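PDB 3GUE: UTP-glucose-1-phosphate uridylyltransferase 2 from Trypanosoma brucei, which probably catalyses the reversible formation of UDP-glucose and diphosphate from UTP and glucose 1-phosphate, and holds UDP-glucose in this crystal. Local coordinates for residues E245-T250 against F301-I306; L58-G63 against A364-R369; I52-S57 against I295-F300. One frame throughout, in Å; residues are numbered along the deposited sequence.

Contact 1. Residues E245-T250 against F301-I306; sequences EVCRRT and FNTNNI. With UPG (uridine-5'-diphosphate-glucose), chain C.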
# COMPACT_ATOMS: atom_id res chain seq x y z
N GLU A 245 -3.61 7.70 -9.78
CA GLU A 245 -4.98 7.22 -9.92
C GLU A 245 -5.66 7.31 -8.55
O GLU A 245 -5.05 6.92 -7.56
CB GLU A 245 -5.03 5.76 -10.45
CG GLU A 245 -4.28 5.47 -11.75
CD GLU A 245 -4.66 4.10 -12.30
OE1 GLU A 245 -5.26 3.30 -11.53
OE2 GLU A 245 -4.42 3.83 -13.50
N VAL A 246 -6.85 7.90 -8.49
CA VAL A 246 -7.69 7.92 -7.28
C VAL A 246 -9.06 7.28 -7.56
O VAL A 246 -9.50 7.21 -8.71
CB VAL A 246 -7.92 9.35 -6.73
CG1 VAL A 246 -6.61 10.01 -6.31
CG2 VAL A 246 -8.68 10.24 -7.75
N CYS A 247 -9.74 6.83 -6.49
CA CYS A 247 -11.11 6.37 -6.59
C CYS A 247 -12.04 7.27 -5.77
O CYS A 247 -11.62 7.86 -4.75
CB CYS A 247 -11.23 4.91 -6.10
SG CYS A 247 -10.40 3.64 -7.15
N ARG A 248 -13.29 7.38 -6.20
CA ARG A 248 -14.36 7.84 -5.34
C ARG A 248 -14.31 6.97 -4.07
O ARG A 248 -14.51 5.74 -4.12
CB ARG A 248 -15.72 7.78 -6.07
CG ARG A 248 -16.97 7.91 -5.18
CD ARG A 248 -17.17 9.33 -4.69
NE ARG A 248 -18.40 9.51 -3.91
CZ ARG A 248 -18.80 10.66 -3.38
NH1 ARG A 248 -18.08 11.76 -3.55
NH2 ARG A 248 -19.93 10.73 -2.67
N ARG A 249 -13.96 7.60 -2.96
CA ARG A 249 -13.87 6.95 -1.68
C ARG A 249 -15.20 6.27 -1.30
O ARG A 249 -16.26 6.82 -1.54
CB ARG A 249 -13.47 7.95 -0.61
CG ARG A 249 -12.80 7.32 0.60
CD ARG A 249 -12.36 8.42 1.52
NE ARG A 249 -11.71 7.95 2.75
CZ ARG A 249 -11.37 8.75 3.75
NH1 ARG A 249 -11.61 10.06 3.66
NH2 ARG A 249 -10.78 8.25 4.82
N THR A 250 -15.09 5.08 -0.70
CA THR A 250 -16.21 4.30 -0.17
C THR A 250 -16.08 4.17 1.34
O THR A 250 -15.06 4.55 1.93
CB THR A 250 -16.27 2.87 -0.78
OG1 THR A 250 -15.08 2.15 -0.43
CG2 THR A 250 -16.40 2.92 -2.31
N PHE A 301 -9.67 9.14 -2.96
CA PHE A 301 -8.77 8.26 -2.20
C PHE A 301 -7.69 7.72 -3.12
O PHE A 301 -7.98 7.13 -4.14
CB PHE A 301 -9.59 7.09 -1.59
CG PHE A 301 -8.99 6.49 -0.34
CD1 PHE A 301 -9.07 7.14 0.89
CD2 PHE A 301 -8.38 5.25 -0.39
CE1 PHE A 301 -8.53 6.57 2.03
CE2 PHE A 301 -7.83 4.67 0.75
CZ PHE A 301 -7.91 5.32 1.95
N ASN A 302 -6.43 7.93 -2.72
CA ASN A 302 -5.28 7.41 -3.44
C ASN A 302 -5.26 5.86 -3.52
O ASN A 302 -5.32 5.18 -2.49
CB ASN A 302 -3.99 7.94 -2.80
CG ASN A 302 -2.75 7.42 -3.46
OD1 ASN A 302 -2.74 7.13 -4.70
ND2 ASN A 302 -1.66 7.29 -2.67
N THR A 303 -5.19 5.34 -4.74
CA THR A 303 -5.09 3.91 -5.00
C THR A 303 -3.63 3.45 -4.84
O THR A 303 -3.37 2.27 -4.69
CB THR A 303 -5.53 3.52 -6.42
OG1 THR A 303 -4.60 4.04 -7.37
CG2 THR A 303 -6.97 4.01 -6.77
N ASN A 304 -2.70 4.41 -4.90
CA ASN A 304 -1.23 4.17 -4.97
C ASN A 304 -0.79 3.52 -6.31
O ASN A 304 0.34 3.08 -6.46
CB ASN A 304 -0.68 3.44 -3.70
CG ASN A 304 0.60 4.15 -3.11
OD1 ASN A 304 0.81 5.35 -3.32
ND2 ASN A 304 1.44 3.39 -2.39
N ASN A 305 -1.73 3.44 -7.27
CA ASN A 305 -1.41 3.19 -8.67
C ASN A 305 -0.85 4.53 -9.19
O ASN A 305 -1.64 5.46 -9.49
CB ASN A 305 -2.67 2.84 -9.51
CG ASN A 305 -3.41 1.56 -9.02
OD1 ASN A 305 -2.88 0.71 -8.30
ND2 ASN A 305 -4.66 1.43 -9.45
N ILE A 306 0.47 4.63 -9.30
CA ILE A 306 1.14 5.88 -9.71
C ILE A 306 2.05 5.68 -10.92
O ILE A 306 2.91 4.81 -10.92
CB ILE A 306 2.03 6.47 -8.56
CG1 ILE A 306 1.30 6.53 -7.21
CG2 ILE A 306 2.61 7.80 -8.97
CD1 ILE A 306 0.10 7.41 -7.21
N1 UPG C . 5.82 -0.93 1.25
C2 UPG C . 7.15 -0.94 0.78
N3 UPG C . 8.11 -0.31 1.56
C4 UPG C . 7.81 0.31 2.75
C5 UPG C . 6.49 0.34 3.22
C6 UPG C . 5.49 -0.27 2.47
O2 UPG C . 7.53 -1.49 -0.27
O4 UPG C . 8.75 0.82 3.38
C1C UPG C . 4.75 -1.59 0.43
C2C UPG C . 3.75 -2.54 1.10
O2C UPG C . 4.32 -3.86 1.24
C3C UPG C . 2.65 -2.54 0.05
C4C UPG C . 2.63 -1.08 -0.40
O4C UPG C . 3.93 -0.52 -0.07
O3C UPG C . 3.05 -3.34 -1.06
C5C UPG C . 1.55 -0.26 0.37
O5C UPG C . 1.82 -0.09 1.73
PA UPG C . 0.64 -0.19 2.83
O1A UPG C . -0.11 -1.43 2.48
O2A UPG C . 1.16 -0.02 4.20
O3A UPG C . -0.30 1.09 2.42
PB UPG C . -0.19 2.62 2.97
O1B UPG C . 1.19 3.07 2.79
O2B UPG C . -0.85 2.76 4.31
O3B UPG C . -1.22 3.31 1.95
C1' UPG C . -0.88 3.35 0.52
C2' UPG C . -0.81 4.81 0.07
C3' UPG C . -2.15 5.45 0.38
C4' UPG C . -3.25 4.70 -0.41
C5' UPG C . -3.24 3.20 -0.05
C6' UPG C . -4.08 2.41 -1.02
O2' UPG C . 0.23 5.52 0.77
O3' UPG C . -2.09 6.83 0.07
O4' UPG C . -4.52 5.26 -0.14
O5' UPG C . -1.92 2.61 -0.14
O6' UPG C . -4.37 1.13 -0.47
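Glu245 and Asn305 cross obliquely, their carboxylate and amide planes 76° apart. ND2 of Asn305 meets Glu245 OE1 at 2.9 Å, from above the carboxylate plane, and OE1 lies near the plane of the Asn305 amide. Glu245 reaches this place with CG anti to its carbonyl carbon and the chain extended beyond. Both groups have a further partner in Arg371, whose NH1 forms a salt bridge with Glu245 OE2 and whose carbonyl accepts from Asn305 ND2.

The carbonyl of Glu245 is gripped twice by Thr303: the backbone N arrives in the carbonyl plane, whereas Thr303 OG1 donates to Glu245 O from above that plane at 2.9 Å. The same OG1 accepts from Asn305 N, an ST turn, and Thr303 CG2 rests 3.5 Å from Cys247 SG.

In the same strand, Asn302 and Asn304 meet the sugar, Asn304 CG lying 3.5 Å from UDP-glucose C2'. OD1 of Asn302 takes the N-H of Asn304 N at 2.7 Å in an Asx turn, leaving Asn302 ND2 to donate to O3' of UDP-glucose at 2.8 Å and to Asn304 OD1. The backbone O of Asn302 receives the sugar O4' at a very short 2.5 Å. Asn304 ND2 is held by Asn219 OD1.

Farther along, the extended Arg249 crosses the Phe301 ring obliquely, its guanidinium 22° from the ring plane and NE 3.3 Å from CD1. Its polar end is fixed by the carbonyls of Phe292, His298 and Asp253.

The backbones pair antiparallel, with Cys247 and Phe301 exchanging two hydrogen bonds and Glu245 N bonding to Asn305 O. Since Asn302 binds UDP-glucose, the pairing carries part of the sugar site of this GT-A-clan enzyme. Strands 242-248 and 300-309 lie in the mixed central sheet, strand 214-219 flanking the latter and strand 362-366 the former.

Contact 2. Residues L58-G63 against A364-R369; sequences LPFLQG and AVVVPR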
# COMPACT_ATOMS: atom_id res chain seq x y z
N LEU A 58 -12.45 16.38 -9.74
CA LEU A 58 -11.30 15.86 -10.51
C LEU A 58 -11.71 15.27 -11.88
O LEU A 58 -12.83 14.81 -12.04
CB LEU A 58 -10.55 14.78 -9.72
CG LEU A 58 -9.66 15.09 -8.52
CD1 LEU A 58 -9.22 13.76 -7.87
CD2 LEU A 58 -8.44 15.93 -8.91
N PRO A 59 -10.77 15.25 -12.85
CA PRO A 59 -11.06 14.64 -14.14
C PRO A 59 -11.24 13.14 -13.99
O PRO A 59 -10.57 12.52 -13.18
CB PRO A 59 -9.77 14.88 -14.95
CG PRO A 59 -9.06 15.96 -14.24
CD PRO A 59 -9.40 15.77 -12.79
N PHE A 60 -12.16 12.60 -14.77
CA PHE A 60 -12.46 11.19 -14.79
C PHE A 60 -11.78 10.58 -15.99
O PHE A 60 -11.62 11.24 -17.01
CB PHE A 60 -14.00 10.99 -14.86
CG PHE A 60 -14.67 11.01 -13.51
CD1 PHE A 60 -15.28 9.86 -13.00
CD2 PHE A 60 -14.66 12.17 -12.74
CE1 PHE A 60 -15.88 9.88 -11.74
CE2 PHE A 60 -15.25 12.20 -11.48
CZ PHE A 60 -15.87 11.05 -10.98
N LEU A 61 -11.40 9.31 -15.86
CA LEU A 61 -10.70 8.56 -16.92
C LEU A 61 -11.45 8.48 -18.26
O LEU A 61 -10.83 8.60 -19.34
CB LEU A 61 -10.40 7.17 -16.40
CG LEU A 61 -9.34 6.30 -17.02
CD1 LEU A 61 -7.97 6.77 -16.65
CD2 LEU A 61 -9.60 4.91 -16.47
N GLN A 62 -12.77 8.28 -18.20
CA GLN A 62 -13.61 8.20 -19.41
C GLN A 62 -13.52 9.47 -20.24
O GLN A 62 -13.37 9.41 -21.47
CB GLN A 62 -15.08 7.90 -19.07
CG GLN A 62 -15.82 7.17 -20.20
CD GLN A 62 -17.26 6.82 -19.85
N GLY A 63 -13.62 10.62 -19.57
CA GLY A 63 -13.36 11.90 -20.20
C GLY A 63 -12.03 11.89 -20.92
O GLY A 63 -11.99 11.91 -22.15
N ALA A 364 -3.97 14.18 -10.71
CA ALA A 364 -4.70 13.04 -10.21
C ALA A 364 -5.96 12.86 -11.07
O ALA A 364 -6.61 13.84 -11.45
CB ALA A 364 -5.07 13.27 -8.77
N VAL A 365 -6.30 11.61 -11.38
CA VAL A 365 -7.49 11.28 -12.19
C VAL A 365 -8.35 10.24 -11.50
O VAL A 365 -7.82 9.26 -10.94
CB VAL A 365 -7.06 10.71 -13.57
CG1 VAL A 365 -8.28 10.48 -14.53
CG2 VAL A 365 -6.01 11.58 -14.21
N VAL A 366 -9.68 10.39 -11.54
CA VAL A 366 -10.55 9.37 -10.94
C VAL A 366 -10.72 8.14 -11.83
O VAL A 366 -11.12 8.26 -12.99
CB VAL A 366 -11.95 9.91 -10.50
CG1 VAL A 366 -12.65 8.87 -9.63
CG2 VAL A 366 -11.82 11.22 -9.74
N VAL A 367 -10.40 6.96 -11.29
CA VAL A 367 -10.45 5.73 -12.07
C VAL A 367 -11.56 4.84 -11.49
O VAL A 367 -11.99 5.04 -10.33
CB VAL A 367 -9.05 4.99 -12.18
CG1 VAL A 367 -7.98 5.92 -12.78
CG2 VAL A 367 -8.58 4.36 -10.82
N PRO A 368 -12.10 3.92 -12.31
CA PRO A 368 -13.10 3.01 -11.78
C PRO A 368 -12.56 2.14 -10.61
O PRO A 368 -11.39 1.79 -10.57
CB PRO A 368 -13.47 2.13 -12.98
CG PRO A 368 -13.01 2.91 -14.18
CD PRO A 368 -11.81 3.66 -13.74
N ARG A 369 -13.44 1.82 -9.66
CA ARG A 369 -13.07 0.95 -8.56
C ARG A 369 -12.45 -0.37 -9.00
O ARG A 369 -11.77 -0.98 -8.21
CB ARG A 369 -14.29 0.68 -7.65
CG ARG A 369 -13.92 0.02 -6.32
CD ARG A 369 -13.94 1.02 -5.19
NE ARG A 369 -13.32 0.51 -3.97
CZ ARG A 369 -12.67 1.28 -3.09
NH1 ARG A 369 -12.53 2.58 -3.32
NH2 ARG A 369 -12.12 0.76 -2.01
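The ring of Phe60 has Val366 over one face: CB of the valine stands 3.9 Å above the ring centroid, only 2° off the ring normal, a CH-pi contact. The two side chains lie side by side and point the same way, so the valine's branches fall over different parts of the ring, CG1 nearest CE1 and CG2 nearest CE2. With CG1 anti to the backbone N, CG2 also turns to Leu58, touching its CB at 3.8 Å where the two side chains cross at about a right angle.

The proline rings contribute by their CD atoms. Pro59 CD sits 3.6 Å from Ala364 O, and Pro368 CD meets Leu61 CD2 at 3.7 Å. Leu61, its CG anti to the backbone N, also brings CD1 against Val367 CG1, packing obliquely across it.

Two backbone hydrogen bonds fix this arrangement and make a single bridge between Phe60 and Val366. Val366 N donates to Pro59 O at 2.8 Å, in the carbonyl plane, and Leu61 N donates to Val366 O at 3.1 Å, nearly along the C=O axis. Phe60 is the N-cap residue of helix 61-64, so the second bond engages an N-H of the helix's first residue.

Strand 362-366 is the outermost strand of the mixed central sheet in this chain, its other side bonded to strand 242-248 through Met244 and Val246. Residues 58-61 cross its outer edge at 52°, held there by the single bridge, while Leu58 and Val366 also lean on Phe300 of strand 300-309, and Val365 and Pro59 touch Ile64 of the short helix.

Contact 3. Residues I52-S57 against I295-F300; sequences ISPVES and IAKHCF. Unlike the reference sequence in segment 52-57: Ser53 (reference Phe). With SO4 (sulfate ion), chain G.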
# COMPACT_ATOMS: atom_id res chain seq x y z
N ILE A 52 -5.75 22.44 5.44
CA ILE A 52 -6.10 21.98 4.12
C ILE A 52 -7.56 22.24 3.79
O ILE A 52 -8.39 22.52 4.67
CB ILE A 52 -5.81 20.47 3.95
CG1 ILE A 52 -6.44 19.68 5.11
CG2 ILE A 52 -4.30 20.24 3.82
CD1 ILE A 52 -6.68 18.24 4.81
N SER A 53 -7.84 22.15 2.50
CA SER A 53 -9.17 22.33 1.93
C SER A 53 -9.48 21.06 1.16
O SER A 53 -8.57 20.43 0.63
CB SER A 53 -9.15 23.51 0.98
OG SER A 53 -9.00 24.70 1.73
N PRO A 54 -10.77 20.67 1.09
CA PRO A 54 -11.13 19.48 0.30
C PRO A 54 -11.00 19.66 -1.23
O PRO A 54 -11.23 20.74 -1.76
CB PRO A 54 -12.58 19.22 0.71
CG PRO A 54 -13.09 20.54 1.15
CD PRO A 54 -11.94 21.27 1.75
N VAL A 55 -10.62 18.58 -1.90
CA VAL A 55 -10.69 18.50 -3.36
C VAL A 55 -12.12 18.13 -3.79
O VAL A 55 -12.56 16.98 -3.61
CB VAL A 55 -9.68 17.46 -3.92
CG1 VAL A 55 -9.80 17.37 -5.45
CG2 VAL A 55 -8.28 17.79 -3.52
N GLU A 56 -12.79 19.09 -4.41
CA GLU A 56 -14.22 19.00 -4.73
C GLU A 56 -14.51 18.35 -6.07
O GLU A 56 -15.60 17.81 -6.31
CB GLU A 56 -14.84 20.40 -4.66
CG GLU A 56 -14.51 21.35 -5.83
CD GLU A 56 -13.27 22.24 -5.62
OE1 GLU A 56 -12.24 21.81 -5.02
OE2 GLU A 56 -13.33 23.40 -6.11
N SER A 57 -13.53 18.41 -6.97
CA SER A 57 -13.71 17.86 -8.29
C SER A 57 -12.38 17.38 -8.85
O SER A 57 -11.32 17.89 -8.42
CB SER A 57 -14.40 18.87 -9.22
OG SER A 57 -13.55 19.93 -9.56
N ILE A 295 -16.05 10.54 4.27
CA ILE A 295 -15.77 10.13 2.89
C ILE A 295 -16.42 11.06 1.86
O ILE A 295 -16.06 11.05 0.67
CB ILE A 295 -16.16 8.65 2.59
CG1 ILE A 295 -17.70 8.47 2.62
CG2 ILE A 295 -15.42 7.68 3.54
CD1 ILE A 295 -18.15 7.12 2.09
N ALA A 296 -17.37 11.88 2.34
CA ALA A 296 -18.10 12.81 1.49
C ALA A 296 -17.30 14.10 1.30
O ALA A 296 -17.31 14.68 0.23
CB ALA A 296 -19.46 13.10 2.08
N LYS A 297 -16.61 14.53 2.37
CA LYS A 297 -15.73 15.70 2.32
C LYS A 297 -14.40 15.40 1.61
O LYS A 297 -13.97 16.14 0.71
CB LYS A 297 -15.46 16.20 3.74
CG LYS A 297 -14.93 17.63 3.81
CD LYS A 297 -14.22 17.88 5.12
CE LYS A 297 -13.97 19.36 5.31
NZ LYS A 297 -13.57 19.69 6.72
N HIS A 298 -13.74 14.31 2.04
CA HIS A 298 -12.49 13.88 1.48
C HIS A 298 -12.75 12.59 0.70
O HIS A 298 -12.49 11.49 1.18
CB HIS A 298 -11.46 13.69 2.60
CG HIS A 298 -11.20 14.95 3.37
ND1 HIS A 298 -10.61 16.06 2.80
CD2 HIS A 298 -11.49 15.29 4.64
CE1 HIS A 298 -10.50 17.01 3.71
NE2 HIS A 298 -11.04 16.57 4.83
N CYS A 299 -13.29 12.78 -0.51
CA CYS A 299 -13.88 11.75 -1.37
C CYS A 299 -12.98 11.17 -2.44
O CYS A 299 -13.38 10.24 -3.17
CB CYS A 299 -15.12 12.34 -2.08
SG CYS A 299 -14.84 13.89 -2.98
N PHE A 300 -11.77 11.71 -2.56
CA PHE A 300 -10.80 11.20 -3.53
C PHE A 300 -9.64 10.46 -2.84
O PHE A 300 -8.77 11.07 -2.22
CB PHE A 300 -10.32 12.31 -4.47
CG PHE A 300 -11.43 12.92 -5.27
CD1 PHE A 300 -12.17 12.16 -6.17
CD2 PHE A 300 -11.75 14.26 -5.12
CE1 PHE A 300 -13.21 12.72 -6.89
CE2 PHE A 300 -12.78 14.86 -5.88
CZ PHE A 300 -13.51 14.08 -6.76
S SO4 G . -16.10 17.51 9.32
O1 SO4 G . -16.23 17.85 10.74
O2 SO4 G . -17.13 18.22 8.55
O3 SO4 G . -14.77 17.90 8.85
O4 SO4 G . -16.22 16.06 9.18
O HOH W 1 -9.99 16.41 0.19
O HOH W 2 -12.17 16.01 -1.23
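Residues 52-57 run at 66° to residues 297-300, and their closest CA atoms, those of Pro54 and His298, are 5.9 Å apart. No direct hydrogen bond joins the segments; two waters bridge them. One accepts from Val55 N and lies in the plane of the His298 ring, 2.7 Å from ND1. The other links backbone to backbone, donating to Val55 O and to Lys297 O, both at 2.6 Å, and accepting weakly from Cys299 N.

Phe300 turns its edge to the incoming chain, with CE2 3.1 Å from Val55 O. Val55 crosses it at about a right angle, CG1 touching CD2 at 3.7 Å, and Cys299 SG lies over one face toward the rim. Pro54 presses CB onto Lys297 O at 3.4 Å. The imidazole of His298 stacks on His258, has Lys297 CG over one face, and bonds through NE2 to Glu49. Lys297 NZ forms a salt bridge with the same Glu49 and binds a sulfate, probably from the crystallisation liquor.

This is water-mediated packing of irregular segments, joining the weakly bonded strand about 53-54 at the edge of the small antiparallel sheet to the loop leading into strand 300-309 of the central sheet.

How the contacts relate
The central sheet and Phe300 tie the three contacts together. Contacts 1 and 2, with centres about 9 Å apart, share strand 242-248: Val246 N lies 3.0 Å from Val365 O and Val246 O 2.7 Å from Val367 N, both probable hydrogen bonds. Contact 3 continues into contact 1 along the chain at Phe300-Phe301, and Arg249 N sits 2.7 Å from Cys299 O. Phe300 also meets contact 2, its CG 3.5 Å from Leu58 CD1. Contact 1 alone touches UDP-glucose; the side chains of Phe300 and Val367 remain about 10 Å and 11 Å from it, so contact 2, at the sheet edge, and contact 3, at the entrance to strand 300-309, stand away from the sugar.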